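Local structure of alpha-1,3-glucanase (Bacillus circulans, 5ZRU) at residues W116-S121 with G131-R136. The protein is an alpha-1,3-glucanase of glycoside hydrolase family 87, which probably binds and hydrolyses alpha-1,3-glucan through the catalytic unit described here. Numbering follows the deposited sequence.
Sequences WQYFSS and GRPLFR. With CA (calcium ion), chain I.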
# COMPACT_ATOMS: atom_id res chain seq x y z
N TRP A 116 9.76 -10.52 -3.40
CA TRP A 116 9.59 -11.96 -3.62
C TRP A 116 9.15 -12.69 -2.34
O TRP A 116 9.93 -12.83 -1.39
CB TRP A 116 10.86 -12.60 -4.20
CG TRP A 116 11.14 -12.13 -5.60
CD1 TRP A 116 11.80 -10.99 -5.96
CD2 TRP A 116 10.75 -12.77 -6.83
NE1 TRP A 116 11.85 -10.89 -7.33
CE2 TRP A 116 11.21 -11.96 -7.89
CE3 TRP A 116 10.06 -13.95 -7.14
CZ2 TRP A 116 11.02 -12.29 -9.23
CZ3 TRP A 116 9.86 -14.28 -8.47
CH2 TRP A 116 10.33 -13.45 -9.50
N GLN A 117 7.89 -13.13 -2.34
CA GLN A 117 7.27 -13.94 -1.30
C GLN A 117 6.55 -15.09 -1.98
O GLN A 117 5.99 -14.92 -3.07
CB GLN A 117 6.27 -13.13 -0.47
CG GLN A 117 6.90 -12.05 0.40
CD GLN A 117 7.44 -12.64 1.69
OE1 GLN A 117 6.71 -12.78 2.66
NE2 GLN A 117 8.73 -12.98 1.70
N TYR A 118 6.53 -16.26 -1.34
CA TYR A 118 6.15 -17.49 -2.02
C TYR A 118 5.01 -18.20 -1.27
O TYR A 118 5.04 -18.31 -0.04
CB TYR A 118 7.37 -18.42 -2.17
CG TYR A 118 8.49 -17.80 -2.99
CD1 TYR A 118 8.53 -17.95 -4.38
CD2 TYR A 118 9.51 -17.07 -2.37
CE1 TYR A 118 9.55 -17.39 -5.12
CE2 TYR A 118 10.54 -16.51 -3.11
CZ TYR A 118 10.55 -16.67 -4.49
OH TYR A 118 11.57 -16.11 -5.23
N PHE A 119 4.02 -18.68 -2.02
CA PHE A 119 2.78 -19.15 -1.42
C PHE A 119 2.44 -20.58 -1.84
O PHE A 119 2.18 -20.84 -3.02
CB PHE A 119 1.62 -18.21 -1.77
CG PHE A 119 1.75 -16.86 -1.12
CD1 PHE A 119 1.25 -16.65 0.17
CD2 PHE A 119 2.41 -15.82 -1.76
CE1 PHE A 119 1.39 -15.41 0.79
CE2 PHE A 119 2.56 -14.58 -1.14
CZ PHE A 119 2.05 -14.38 0.14
N SER A 120 2.44 -21.49 -0.87
CA SER A 120 1.80 -22.79 -1.00
C SER A 120 0.61 -22.93 -0.07
O SER A 120 -0.04 -23.99 -0.03
CB SER A 120 2.81 -23.91 -0.75
OG SER A 120 3.46 -23.72 0.49
N SER A 121 0.31 -21.88 0.69
CA SER A 121 -0.82 -21.78 1.59
C SER A 121 -1.14 -20.30 1.72
O SER A 121 -0.62 -19.47 0.96
CB SER A 121 -0.49 -22.40 2.96
OG SER A 121 0.49 -21.62 3.63
N GLY A 131 6.75 -22.11 -2.59
CA GLY A 131 5.50 -21.95 -3.30
C GLY A 131 5.63 -21.03 -4.51
O GLY A 131 6.73 -20.76 -4.99
N ARG A 132 4.46 -20.56 -4.99
CA ARG A 132 4.43 -19.69 -6.17
C ARG A 132 4.71 -18.23 -5.78
O ARG A 132 4.36 -17.80 -4.68
CB ARG A 132 3.08 -19.78 -6.87
CG ARG A 132 1.88 -19.26 -6.07
CD ARG A 132 0.61 -19.48 -6.87
NE ARG A 132 -0.60 -19.08 -6.15
CZ ARG A 132 -1.13 -17.86 -6.22
NH1 ARG A 132 -0.55 -16.92 -6.96
NH2 ARG A 132 -2.25 -17.59 -5.55
N PRO A 133 5.34 -17.46 -6.67
CA PRO A 133 5.80 -16.12 -6.29
C PRO A 133 4.74 -15.04 -6.42
O PRO A 133 3.94 -15.04 -7.37
CB PRO A 133 6.96 -15.87 -7.27
CG PRO A 133 6.51 -16.59 -8.51
CD PRO A 133 5.86 -17.87 -7.99
N LEU A 134 4.75 -14.12 -5.46
CA LEU A 134 4.14 -12.80 -5.54
C LEU A 134 5.15 -11.79 -5.02
O LEU A 134 6.28 -12.16 -4.66
CB LEU A 134 2.81 -12.74 -4.77
CG LEU A 134 1.68 -13.62 -5.31
CD1 LEU A 134 0.46 -13.56 -4.36
CD2 LEU A 134 1.27 -13.20 -6.70
N PHE A 135 4.77 -10.51 -4.97
CA PHE A 135 5.71 -9.43 -4.63
C PHE A 135 6.90 -9.45 -5.60
O PHE A 135 8.05 -9.31 -5.20
CB PHE A 135 6.19 -9.57 -3.17
CG PHE A 135 6.81 -8.31 -2.57
CD1 PHE A 135 6.95 -7.13 -3.30
CD2 PHE A 135 7.26 -8.32 -1.25
CE1 PHE A 135 7.54 -5.99 -2.72
CE2 PHE A 135 7.83 -7.19 -0.66
CZ PHE A 135 7.97 -6.02 -1.40
N ARG A 136 6.62 -9.63 -6.89
CA ARG A 136 7.71 -9.70 -7.86
C ARG A 136 8.24 -8.32 -8.25
O ARG A 136 9.35 -8.24 -8.79
CB ARG A 136 7.26 -10.48 -9.10
CG ARG A 136 7.17 -11.99 -8.82
CD ARG A 136 6.47 -12.75 -9.94
NE ARG A 136 5.02 -12.58 -9.83
CZ ARG A 136 4.12 -13.44 -10.32
NH1 ARG A 136 4.52 -14.54 -10.96
NH2 ARG A 136 2.84 -13.21 -10.13
CA CA I . 12.18 -12.29 -0.71
O HOH W 1 11.94 -7.81 -7.75
O HOH W 2 -0.43 -20.96 -3.93
O HOH W 3 11.85 -13.63 1.35
O HOH W 4 11.12 -10.78 0.77
O HOH W 5 14.37 -11.95 0.38
O HOH W 6 12.66 -14.54 -1.29
O HOH W 7 14.00 -12.11 -2.48
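Phe119 O is gripped twice, by Arg132 N at 3.0 Å and by a water that donates to it and accepts from Arg132 NE. Arg132 CG lies between its backbone N and carbonyl carbon (chi1 66°) and passes 3.4 Å from the same oxygen; from there the extended chain carries NE to the water, and NH1 goes on to Gln42. Phe119 N returns a bond to Arg132 O, and Gln117 and Leu134 form the next hydrogen-bonded pair, with Leu134 N meeting Gln117 O at 2.8 Å. Tyr118 and Pro133 are the non-hydrogen-bonded pair between them, where Tyr118 CA approaches Arg132 O to 3.2 Å in a CA-H...O contact. Just beyond the paired residues, Trp116 N bonds to Phe135 O.

On the face holding Tyr118 and Pro133, Pro133 CB lies 3.7 Å from Tyr118 CE1 and also touches Trp116 CZ3. Arg136 CG lies over one face of the Trp116 six-membered ring, 3.6 Å from its centroid, a CH-pi contact. The ring and guanidinium planes stand 74° apart, and Pro133 O sits over the guanidinium centre; Arg136 NE makes a salt bridge to Glu48. On the other face, Leu134 CD1 reaches Phe119 CD2 at 4.0 Å, the side chains crossing at about a right angle.

Trp116 O binds a calcium ion at 2.4 Å together with Ser115 O and five waters. Strand 117-119 lies between 124-125 and 132-134, and the pair is part of the larger antiparallel beta-sheet of the N-terminal D1 part of the catalytic unit, with a calcium site, mostly hydrated, at the start of strand 117-119.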